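Local coordinates for ethylbenzene dehydrogenase alpha-subunit (Aromatoleum aromaticum, PDB 2IVF), which carries molybdenum, two pterin guanine dinucleotides and an iron-sulfur cluster as the alpha subunit of a molybdopterin oxidoreductase family enzyme, at residues L294-R299 and R429-K434; A304-G309 and C421-S426; L308-V313 and R433-K438; G454-R459 and T830-P835. All coordinates share one frame; numbering follows the deposited sequence.

Contact 1 of 4, residues L294-R299 and R429-K434; sequences LHVPVR and RELGRK. With MGD (2-amino-5,6-dimercapto-7-methyl-3,7,8a,9-tetrahydro-8-oxa-1,3,9,10-tetraaza-anthracen-4-one guanosine dinucleotide), chain M.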
# COMPACT_ATOMS: atom_id res chain seq x y z
N LEU A 294 9.43 21.17 0.83
CA LEU A 294 9.99 21.46 -0.46
C LEU A 294 9.88 20.25 -1.30
O LEU A 294 10.13 19.13 -0.85
CB LEU A 294 11.49 21.79 -0.32
CG LEU A 294 11.84 23.17 0.27
CD1 LEU A 294 13.34 23.25 0.53
CD2 LEU A 294 11.43 24.23 -0.72
N HIS A 295 9.50 20.49 -2.52
CA HIS A 295 9.66 19.55 -3.61
C HIS A 295 10.77 20.02 -4.52
O HIS A 295 10.74 21.16 -5.07
CB HIS A 295 8.34 19.48 -4.39
CG HIS A 295 8.41 18.62 -5.58
ND1 HIS A 295 7.75 18.94 -6.74
CD2 HIS A 295 9.12 17.48 -5.85
CE1 HIS A 295 7.99 18.01 -7.65
NE2 HIS A 295 8.80 17.10 -7.12
N VAL A 296 11.72 19.12 -4.77
CA VAL A 296 12.79 19.38 -5.71
C VAL A 296 12.43 18.59 -6.98
O VAL A 296 12.53 17.37 -6.98
CB VAL A 296 14.16 18.97 -5.12
CG1 VAL A 296 15.27 19.06 -6.18
CG2 VAL A 296 14.52 19.80 -3.82
N PRO A 297 11.95 19.29 -8.04
CA PRO A 297 11.33 18.64 -9.17
C PRO A 297 12.34 18.24 -10.22
O PRO A 297 12.37 18.73 -11.36
CB PRO A 297 10.36 19.70 -9.68
CG PRO A 297 11.03 20.97 -9.37
CD PRO A 297 11.86 20.76 -8.14
N VAL A 298 13.19 17.33 -9.83
CA VAL A 298 14.22 16.87 -10.82
C VAL A 298 13.64 16.29 -12.09
O VAL A 298 12.65 15.57 -12.05
CB VAL A 298 15.18 15.85 -10.19
CG1 VAL A 298 16.09 16.58 -9.12
CG2 VAL A 298 14.42 14.64 -9.61
N ARG A 299 14.28 16.56 -13.23
CA ARG A 299 14.01 15.78 -14.41
C ARG A 299 14.34 14.31 -14.09
O ARG A 299 15.33 14.06 -13.42
CB ARG A 299 14.83 16.26 -15.59
CG ARG A 299 14.38 17.59 -16.10
CD ARG A 299 15.21 18.05 -17.32
NE ARG A 299 15.04 19.50 -17.37
CZ ARG A 299 15.90 20.37 -17.88
NH1 ARG A 299 17.01 19.95 -18.49
NH2 ARG A 299 15.61 21.69 -17.79
N ARG A 429 20.77 26.71 -4.67
CA ARG A 429 21.60 27.52 -3.78
C ARG A 429 21.12 27.42 -2.34
O ARG A 429 21.93 27.25 -1.42
CB ARG A 429 21.68 28.96 -4.25
CG ARG A 429 22.95 29.67 -3.77
CD ARG A 429 23.28 30.89 -4.56
NE ARG A 429 24.06 30.66 -5.77
CZ ARG A 429 23.77 31.17 -6.97
NH1 ARG A 429 22.68 31.92 -7.18
NH2 ARG A 429 24.58 30.92 -7.99
N GLU A 430 19.80 27.51 -2.12
CA GLU A 430 19.25 27.37 -0.78
C GLU A 430 19.60 26.04 -0.11
O GLU A 430 20.01 26.01 1.05
CB GLU A 430 17.73 27.49 -0.78
CG GLU A 430 17.12 27.42 0.62
CD GLU A 430 15.60 27.58 0.57
OE1 GLU A 430 15.13 28.38 -0.28
OE2 GLU A 430 14.93 26.91 1.36
N LEU A 431 19.40 24.95 -0.83
CA LEU A 431 19.69 23.65 -0.30
C LEU A 431 21.19 23.35 -0.18
O LEU A 431 21.59 22.61 0.74
CB LEU A 431 18.96 22.55 -1.09
CG LEU A 431 17.43 22.57 -0.87
CD1 LEU A 431 16.64 21.63 -1.85
CD2 LEU A 431 17.05 22.27 0.62
N GLY A 432 22.00 23.91 -1.07
CA GLY A 432 23.47 23.86 -0.92
C GLY A 432 23.89 24.38 0.43
O GLY A 432 24.67 23.75 1.17
N ARG A 433 23.35 25.55 0.77
CA ARG A 433 23.71 26.23 1.98
C ARG A 433 23.17 25.49 3.19
O ARG A 433 23.85 25.42 4.23
CB ARG A 433 23.23 27.69 1.94
CG ARG A 433 23.93 28.48 0.85
CD ARG A 433 23.30 29.82 0.62
NE ARG A 433 24.14 30.66 -0.23
CZ ARG A 433 23.81 31.88 -0.61
NH1 ARG A 433 22.63 32.41 -0.27
NH2 ARG A 433 24.65 32.57 -1.39
N LYS A 434 21.97 24.93 3.08
CA LYS A 434 21.36 24.25 4.19
C LYS A 434 22.03 22.94 4.51
O LYS A 434 22.20 22.62 5.67
CB LYS A 434 19.88 24.02 3.96
CG LYS A 434 19.11 25.31 4.08
CD LYS A 434 17.64 25.18 3.86
CE LYS A 434 16.90 26.47 4.28
NZ LYS A 434 15.47 26.38 3.95
PB MGD M . 9.94 3.46 -5.08
O1B MGD M . 8.55 3.04 -4.73
O2B MGD M . 10.48 2.91 -6.34
O3B MGD M . 11.03 3.20 -3.97
O3A MGD M . 10.03 1.73 -2.15
PA MGD M . 10.91 3.04 -2.36
O1A MGD M . 10.17 4.13 -1.72
O2A MGD M . 12.28 2.80 -1.93
O5' MGD M . 10.00 5.07 -5.17
C5' MGD M . 9.06 5.75 -6.01
C4' MGD M . 9.50 7.20 -6.21
O4' MGD M . 10.68 7.25 -6.99
C3' MGD M . 8.44 7.76 -7.12
O3' MGD M . 7.44 8.36 -6.30
C2' MGD M . 9.21 8.80 -7.94
O2' MGD M . 8.75 10.13 -7.62
C1' MGD M . 10.67 8.59 -7.51
N9 MGD M . 11.55 8.67 -8.70
C8 MGD M . 11.47 7.97 -9.84
N7 MGD M . 12.47 8.29 -10.67
C5 MGD M . 13.22 9.22 -10.01
C6 MGD M . 14.35 9.97 -10.29
O6 MGD M . 14.98 9.94 -11.35
N1 MGD M . 14.81 10.84 -9.29
C2 MGD M . 14.19 11.02 -8.04
N2 MGD M . 14.71 11.91 -7.13
N3 MGD M . 13.11 10.26 -7.79
C4 MGD M . 12.63 9.41 -8.74
C10 MGD M . 10.42 0.51 -2.65
C11 MGD M . 10.27 -0.52 -1.56
O11 MGD M . 8.97 -0.51 -1.14
C12 MGD M . 10.75 -1.93 -1.94
S12 MGD M . 12.11 -2.20 -3.02
C13 MGD M . 10.10 -3.02 -1.42
S13 MGD M . 10.65 -4.61 -1.83
C14 MGD M . 8.91 -2.85 -0.53
N15 MGD M . 7.71 -3.07 -1.38
C16 MGD M . 6.48 -2.44 -1.09
C17 MGD M . 5.32 -2.72 -1.76
O17 MGD M . 5.29 -3.55 -2.70
N18 MGD M . 4.15 -2.02 -1.38
C19 MGD M . 4.13 -1.11 -0.37
N19 MGD M . 2.96 -0.50 -0.10
N20 MGD M . 5.30 -0.84 0.23
C21 MGD M . 6.43 -1.49 -0.08
N22 MGD M . 7.62 -1.19 0.58
C23 MGD M . 8.91 -1.39 -0.01
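Leu431 of helix 425-437 spreads its two methyls over two residues of strand 294-296. Its CD1 meets Val296 CG2 tip to tip at 3.4 Å, tighter than usual for two carbons, while CD2 reaches Leu294 CD1 at 3.8 Å. Leu294 CD1 also lies 4.1 Å from Glu430 OE2, so this methyl sits where the apolar patch gives way to charge. Leu431 can straddle the pair because its CG stands anti to the carbonyl carbon (chi1 -69°), which carries the fork out from the helix toward the strand. No hydrogen bond joins the two segments. The strand is an outermost member of a parallel four-stranded sheet within this chain, and the helix runs across it at 110° with the short axes 11.8 Å apart, a helix packed on a sheet of alternating alpha/beta layout. Strand 277-281 holds Leu294 and Val296 by backbone hydrogen bonds, and Phe306 of helix 303-316 touches both Val296 and Leu431. Farther out, Glu430 OE2 takes Lys434 NZ at 2.7 Å in a salt bridge between residues one helical turn apart, met on the anti side and 30° out of the carboxylate plane. The same oxygen pairs with Arg279 of the beta subunit, and Lys434 also bridges to Glu277, so the charged side of the patch runs into the subunit interface. Past the strand, the chain makes an inverse gamma turn centred on Pro297, and Val298 then brings CG2 to 3.7 Å from N2 of the MGD guanine.

Contact 2 of 4, residues A304-G309 and C421-S426; sequences AAFWLG and CGVPVS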
# COMPACT_ATOMS: atom_id res chain seq x y z
N ALA A 304 22.01 13.61 -10.18
CA ALA A 304 23.45 13.92 -10.05
C ALA A 304 23.69 15.40 -10.22
O ALA A 304 24.47 15.99 -9.50
CB ALA A 304 24.26 13.17 -11.06
N ALA A 305 23.06 16.00 -11.24
CA ALA A 305 23.28 17.41 -11.51
C ALA A 305 22.83 18.24 -10.30
O ALA A 305 23.42 19.27 -9.96
CB ALA A 305 22.57 17.83 -12.80
N PHE A 306 21.73 17.84 -9.69
CA PHE A 306 21.23 18.57 -8.51
C PHE A 306 22.28 18.51 -7.42
O PHE A 306 22.70 19.53 -6.87
CB PHE A 306 19.86 18.06 -8.07
CG PHE A 306 19.45 18.56 -6.69
CD1 PHE A 306 18.93 19.84 -6.52
CD2 PHE A 306 19.60 17.76 -5.59
CE1 PHE A 306 18.59 20.30 -5.24
CE2 PHE A 306 19.29 18.22 -4.34
CZ PHE A 306 18.77 19.49 -4.17
N TRP A 307 22.74 17.31 -7.12
CA TRP A 307 23.64 17.12 -6.00
C TRP A 307 25.03 17.67 -6.29
O TRP A 307 25.66 18.21 -5.38
CB TRP A 307 23.73 15.66 -5.59
CG TRP A 307 22.54 15.19 -4.94
CD1 TRP A 307 21.63 14.36 -5.46
CD2 TRP A 307 22.11 15.51 -3.62
NE1 TRP A 307 20.63 14.14 -4.56
CE2 TRP A 307 20.91 14.83 -3.41
CE3 TRP A 307 22.63 16.31 -2.59
CZ2 TRP A 307 20.21 14.91 -2.21
CZ3 TRP A 307 21.92 16.39 -1.40
CH2 TRP A 307 20.74 15.69 -1.22
N LEU A 308 25.45 17.65 -7.54
CA LEU A 308 26.71 18.28 -7.87
C LEU A 308 26.57 19.83 -7.74
O LEU A 308 27.50 20.53 -7.35
CB LEU A 308 27.14 17.85 -9.25
CG LEU A 308 27.50 16.35 -9.37
CD1 LEU A 308 27.72 15.92 -10.83
CD2 LEU A 308 28.76 16.04 -8.53
N GLY A 309 25.42 20.36 -8.11
CA GLY A 309 25.13 21.79 -7.92
C GLY A 309 25.26 22.18 -6.46
O GLY A 309 25.89 23.20 -6.12
N CYS A 421 19.02 19.70 -14.53
CA CYS A 421 18.04 18.93 -13.78
C CYS A 421 16.67 19.59 -13.62
O CYS A 421 15.75 18.99 -13.03
CB CYS A 421 18.56 18.60 -12.39
SG CYS A 421 18.78 20.04 -11.27
N GLY A 422 16.53 20.80 -14.12
CA GLY A 422 15.26 21.51 -14.06
C GLY A 422 14.87 22.05 -12.70
O GLY A 422 13.78 22.57 -12.53
N VAL A 423 15.78 21.99 -11.73
CA VAL A 423 15.51 22.55 -10.40
C VAL A 423 15.93 24.01 -10.45
O VAL A 423 16.99 24.31 -10.99
CB VAL A 423 16.30 21.77 -9.34
CG1 VAL A 423 16.03 22.30 -7.92
CG2 VAL A 423 15.93 20.30 -9.41
N PRO A 424 15.09 24.93 -9.94
CA PRO A 424 15.45 26.35 -10.00
C PRO A 424 16.77 26.62 -9.27
O PRO A 424 17.08 25.98 -8.25
CB PRO A 424 14.27 27.05 -9.27
CG PRO A 424 13.20 26.11 -9.31
CD PRO A 424 13.77 24.72 -9.33
N VAL A 425 17.56 27.54 -9.81
CA VAL A 425 18.79 28.03 -9.17
C VAL A 425 18.62 28.39 -7.68
O VAL A 425 19.48 28.05 -6.83
CB VAL A 425 19.33 29.24 -9.93
CG1 VAL A 425 20.48 29.90 -9.18
CG2 VAL A 425 19.76 28.81 -11.35
N SER A 426 17.52 29.06 -7.36
CA SER A 426 17.26 29.53 -6.01
C SER A 426 17.25 28.35 -5.04
O SER A 426 17.76 28.43 -3.93
CB SER A 426 15.94 30.30 -5.95
OG SER A 426 14.82 29.55 -6.45
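Phe306, on helix 303-316, meets the end of helix 414-421 and the loop that leads on to helix 425-437 with successive parts of its side chain. CB comes first and touches Cys421 SG at 3.9 Å; the sulfur is nearly as close to Phe306 CA. With CG anti to the backbone N (chi1 167°), the ring swings past the sulfur to Val423. There CD1 lies 4.1 Å from Val423 CG1 and 4.2 Å from CG2, the ring and the valine fork crossing at a slant. On its other flank, CE2 stands 3.8 Å above the centre of the neighbouring Trp307 ring, whose CD1 in turn lies in the plane of the phenylalanine, at its edge. One residue earlier, Ala305 CB meets Cys421 CB at 4.1 Å, near the closest approach of the two backbones. Cys421 ends helix 414-421, and Gly422 leaves helical geometry with a positive phi of 74°. This turn brings Val423 N back over the cysteine, to which it gives a weak N-H to SG hydrogen bond of 3.6 Å. Pro424 then takes the N-cap position of helix 425-437. The contact thus fastens a helix-to-helix connection against helix 303-316, with Ile281 of strand 277-281 also touching the phenylalanine and Ser302 touching the cysteine. Across the interface the chemistry is entirely apolar, without a hydrogen bond: the thiol serves as a bulky packing group toward Phe306 while accepting weakly from its own loop, so van der Waals packing, not polar pairing, holds the segments together.

Contact 3 of 4, residues L308-V313 and R433-K438; sequences LGLSQV and RKVAKK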
# COMPACT_ATOMS: atom_id res chain seq x y z
N LEU A 308 25.45 17.65 -7.54
CA LEU A 308 26.71 18.28 -7.87
C LEU A 308 26.57 19.83 -7.74
O LEU A 308 27.50 20.53 -7.35
CB LEU A 308 27.14 17.85 -9.25
CG LEU A 308 27.50 16.35 -9.37
CD1 LEU A 308 27.72 15.92 -10.83
CD2 LEU A 308 28.76 16.04 -8.53
N GLY A 309 25.42 20.36 -8.11
CA GLY A 309 25.13 21.79 -7.92
C GLY A 309 25.26 22.18 -6.46
O GLY A 309 25.89 23.20 -6.12
N LEU A 310 24.71 21.34 -5.58
CA LEU A 310 24.82 21.55 -4.14
C LEU A 310 26.28 21.52 -3.70
O LEU A 310 26.71 22.31 -2.87
CB LEU A 310 24.02 20.52 -3.36
CG LEU A 310 22.60 20.92 -2.91
CD1 LEU A 310 21.73 21.49 -4.04
CD2 LEU A 310 21.91 19.78 -2.15
N SER A 311 27.05 20.57 -4.23
CA SER A 311 28.44 20.47 -3.87
C SER A 311 29.21 21.67 -4.36
O SER A 311 30.10 22.16 -3.66
CB SER A 311 29.05 19.22 -4.47
OG SER A 311 28.35 18.07 -4.02
N GLN A 312 28.89 22.14 -5.57
CA GLN A 312 29.54 23.30 -6.12
C GLN A 312 29.28 24.51 -5.25
O GLN A 312 30.17 25.31 -5.00
CB GLN A 312 29.08 23.57 -7.55
CG GLN A 312 29.95 24.56 -8.31
CD GLN A 312 29.67 26.04 -8.05
OE1 GLN A 312 30.52 26.88 -8.36
NE2 GLN A 312 28.51 26.35 -7.47
N VAL A 313 28.06 24.62 -4.74
CA VAL A 313 27.70 25.71 -3.84
C VAL A 313 28.57 25.71 -2.58
O VAL A 313 29.16 26.73 -2.22
CB VAL A 313 26.23 25.69 -3.51
CG1 VAL A 313 25.89 26.65 -2.32
CG2 VAL A 313 25.43 26.05 -4.73
N ARG A 433 23.35 25.55 0.77
CA ARG A 433 23.71 26.23 1.98
C ARG A 433 23.17 25.49 3.19
O ARG A 433 23.85 25.42 4.23
CB ARG A 433 23.23 27.69 1.94
CG ARG A 433 23.93 28.48 0.85
CD ARG A 433 23.30 29.82 0.62
NE ARG A 433 24.14 30.66 -0.23
CZ ARG A 433 23.81 31.88 -0.61
NH1 ARG A 433 22.63 32.41 -0.27
NH2 ARG A 433 24.65 32.57 -1.39
N LYS A 434 21.97 24.93 3.08
CA LYS A 434 21.36 24.25 4.19
C LYS A 434 22.03 22.94 4.51
O LYS A 434 22.20 22.62 5.67
CB LYS A 434 19.88 24.02 3.96
CG LYS A 434 19.11 25.31 4.08
CD LYS A 434 17.64 25.18 3.86
CE LYS A 434 16.90 26.47 4.28
NZ LYS A 434 15.47 26.38 3.95
N VAL A 435 22.35 22.17 3.48
CA VAL A 435 23.03 20.90 3.69
C VAL A 435 24.36 21.11 4.46
O VAL A 435 24.73 20.31 5.32
CB VAL A 435 23.31 20.20 2.33
CG1 VAL A 435 24.18 18.99 2.52
CG2 VAL A 435 21.97 19.76 1.69
N ALA A 436 25.08 22.16 4.11
CA ALA A 436 26.37 22.46 4.77
C ALA A 436 26.23 22.79 6.23
O ALA A 436 27.19 22.65 6.97
CB ALA A 436 27.10 23.59 4.07
N LYS A 437 25.06 23.27 6.65
CA LYS A 437 24.89 23.74 8.03
C LYS A 437 23.93 22.92 8.87
O LYS A 437 23.74 23.21 10.04
CB LYS A 437 24.39 25.19 7.99
CG LYS A 437 22.96 25.33 7.66
CD LYS A 437 22.39 26.74 8.06
CE LYS A 437 22.63 27.72 6.93
NZ LYS A 437 21.46 28.67 6.72
N LYS A 438 23.30 21.91 8.27
CA LYS A 438 22.26 21.15 8.93
C LYS A 438 22.63 19.70 9.00
O LYS A 438 23.18 19.14 8.04
CB LYS A 438 20.91 21.27 8.21
CG LYS A 438 20.33 22.66 8.35
CD LYS A 438 18.90 22.73 7.88
CE LYS A 438 18.41 24.17 7.77
NZ LYS A 438 18.75 24.87 9.03
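Apolar packing comes first: Leu310 CD2 of helix 303-316 meets Val435 CG2 of helix 425-437 at 3.8 Å, the two side chains crossing at about a right angle. Leu310 holds an unusual chi1 of -96°, away from the staggered positions, and with chi2 at 50° this lays its CD2 branch against the valine. A turn farther along, Val313 makes a mixed contact. Its CG1 sits 4.1 Å from the backbone N of Arg433 and 4.2 Å from Arg433 CG, so the methyl lies at the root of the arginine, and these two side chains also cross at about a right angle. CG1 gets there by standing anti to the backbone N (chi1 168°). From that root the arginine chain runs extended as far as NE, and its charged end passes beyond the valine to form a salt bridge with Glu317, which follows helix 303-316. No hydrogen bond links the two segments. The charged group lies at the exposed margin with Arg433, whereas Leu310, Val313 and Val435 are buried. The two helices lie beside each other against the parallel sheet, and Val435 also rests on Leu249 and Phe251 of strand 249-253. Behind helix 303-316, Ser311 packs on helix 454-467, while Pro414 at the start of helix 414-421 touches Val313.

Contact 4 of 4, residues G454-R459 and T830-P835; sequences GDLMER and THKDTP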
# COMPACT_ATOMS: atom_id res chain seq x y z
N GLY A 454 21.88 5.31 -11.52
CA GLY A 454 21.62 5.56 -10.10
C GLY A 454 22.93 5.63 -9.32
O GLY A 454 23.01 6.30 -8.32
N ASP A 455 23.94 4.89 -9.76
CA ASP A 455 25.23 4.93 -9.07
C ASP A 455 25.77 6.35 -9.09
O ASP A 455 26.19 6.85 -8.06
CB ASP A 455 26.27 3.92 -9.63
CG ASP A 455 26.53 4.07 -11.10
OD1 ASP A 455 25.72 4.69 -11.84
OD2 ASP A 455 27.54 3.47 -11.52
N LEU A 456 25.72 7.01 -10.26
CA LEU A 456 26.16 8.40 -10.37
C LEU A 456 25.36 9.34 -9.54
O LEU A 456 25.90 10.25 -8.94
CB LEU A 456 26.11 8.90 -11.80
CG LEU A 456 27.23 8.33 -12.68
CD1 LEU A 456 26.99 8.78 -14.14
CD2 LEU A 456 28.66 8.72 -12.22
N MET A 457 24.04 9.13 -9.54
CA MET A 457 23.14 9.91 -8.72
C MET A 457 23.44 9.79 -7.24
O MET A 457 23.40 10.77 -6.50
CB MET A 457 21.71 9.44 -8.99
CG MET A 457 21.26 9.67 -10.46
SD MET A 457 19.76 8.76 -11.01
CE MET A 457 18.56 9.11 -9.73
N GLU A 458 23.69 8.54 -6.81
CA GLU A 458 24.08 8.26 -5.43
C GLU A 458 25.47 8.80 -5.11
O GLU A 458 25.65 9.41 -4.08
CB GLU A 458 24.06 6.74 -5.15
CG GLU A 458 22.66 6.16 -5.09
CD GLU A 458 22.64 4.65 -5.31
OE1 GLU A 458 23.64 4.03 -4.92
OE2 GLU A 458 21.64 4.11 -5.85
N ARG A 459 26.47 8.56 -5.95
CA ARG A 459 27.79 9.11 -5.66
C ARG A 459 27.74 10.63 -5.45
O ARG A 459 28.43 11.20 -4.60
CB ARG A 459 28.75 8.74 -6.78
CG ARG A 459 29.04 7.29 -6.81
CD ARG A 459 29.85 6.94 -8.07
NE ARG A 459 31.16 7.59 -8.08
CZ ARG A 459 31.88 7.81 -9.16
NH1 ARG A 459 31.43 7.43 -10.35
NH2 ARG A 459 33.05 8.38 -9.06
N THR A 830 29.18 12.55 -11.72
CA THR A 830 28.91 13.34 -12.89
C THR A 830 27.49 13.05 -13.29
O THR A 830 26.93 12.01 -12.91
CB THR A 830 29.86 12.99 -14.03
OG1 THR A 830 29.76 14.03 -15.01
CG2 THR A 830 29.48 11.62 -14.63
N HIS A 831 26.91 13.98 -14.04
CA HIS A 831 25.55 13.81 -14.55
C HIS A 831 25.59 13.22 -15.97
O HIS A 831 26.32 13.72 -16.86
CB HIS A 831 24.81 15.14 -14.61
CG HIS A 831 23.51 15.02 -15.34
ND1 HIS A 831 22.55 14.11 -14.97
CD2 HIS A 831 23.05 15.62 -16.47
CE1 HIS A 831 21.54 14.17 -15.82
NE2 HIS A 831 21.81 15.09 -16.72
N LYS A 832 24.86 12.12 -16.14
CA LYS A 832 24.57 11.57 -17.47
C LYS A 832 23.09 11.40 -17.56
O LYS A 832 22.50 10.83 -16.65
CB LYS A 832 25.22 10.21 -17.69
CG LYS A 832 26.76 10.28 -17.89
CD LYS A 832 27.36 8.87 -18.15
CE LYS A 832 28.86 8.84 -18.44
NZ LYS A 832 29.24 7.43 -18.76
N ASP A 833 22.50 11.86 -18.65
CA ASP A 833 21.09 11.62 -18.84
C ASP A 833 20.80 10.13 -19.09
O ASP A 833 21.66 9.36 -19.54
CB ASP A 833 20.45 12.58 -19.85
CG ASP A 833 20.14 13.98 -19.21
OD1 ASP A 833 20.62 14.99 -19.73
OD2 ASP A 833 19.44 14.09 -18.16
N THR A 834 19.63 9.69 -18.65
CA THR A 834 19.21 8.32 -18.91
C THR A 834 19.43 7.97 -20.35
O THR A 834 19.07 8.76 -21.24
CB THR A 834 17.72 8.19 -18.65
OG1 THR A 834 17.39 8.91 -17.45
CG2 THR A 834 17.32 6.70 -18.55
N PRO A 835 20.02 6.79 -20.63
CA PRO A 835 20.08 6.33 -22.00
C PRO A 835 18.69 6.23 -22.63
O PRO A 835 17.71 6.09 -21.91
CB PRO A 835 20.70 4.96 -21.84
CG PRO A 835 21.59 5.11 -20.70
CD PRO A 835 20.74 5.87 -19.73
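The first turn of helix 454-467 faces an irregular loop between helix 819-824 and strand 843-846, and the backbones come nearest at Leu456 and Thr830, whose CA atoms are 6.2 Å apart. Every touching pair includes Leu456. Its CB lies 3.4 Å from Thr830 O and its CD1 3.5 Å from the same oxygen, so the carbonyl rests along the leucine from base to branch. The leucine and the threonine lie side by side, pointing the same way, and Thr830 CG2 touches CD1 at 3.8 Å and CD2 at 3.9 Å. That methyl falls between the backbone N and the carbonyl carbon, because OG1 takes the place anti to N (chi1 -166°). Lys832 lays the methylenes of its extended chain against Leu456 CD1 as well, its CD at 4.0 Å. The lysine NZ continues to salt bridges with Asp567 and Glu826 and a hydrogen bond to Ala824 O. Within the helix, Asp455 OD1 receives a weak bond from Leu456 N at 2.8 Å, and its carboxylate also binds Lys941 and His944. Arg459 reaches Phe814 O and Glu826 O, so the helix is also bonded to the chain just before the loop. The next residue after Leu456, Met457, touches MGD. Between the two segments there is no hydrogen bond: the leucine packs against a carbonyl, a methyl and the aliphatic part of a lysine. The charged ends, Lys832 NZ and the Asp455 carboxylate, turn to partners outside the two segments, so the contact itself is van der Waals packing.

Contacts 1, 2 and 3 all use helix 425-437 or the turn from helix 414-421 that enters it; contacts 2 and 3 set it against helix 303-316, contact 1 against strand 294-296. Contacts 1 and 2 touch directly, through Val296 with Val423 and Phe306. All four are largely buried, yet contacts 1 and 3 have charged margins, at the beta subunit and at exposed Arg433 respectively, and contact 4 also ends in a charged group, Lys832, whereas every touching residue of contact 2 is buried and apolar. Contact 4 joins parts of the chain much farther apart in sequence and places a backbone carbonyl against leucine; Ala304 and Leu308 link it to contact 2.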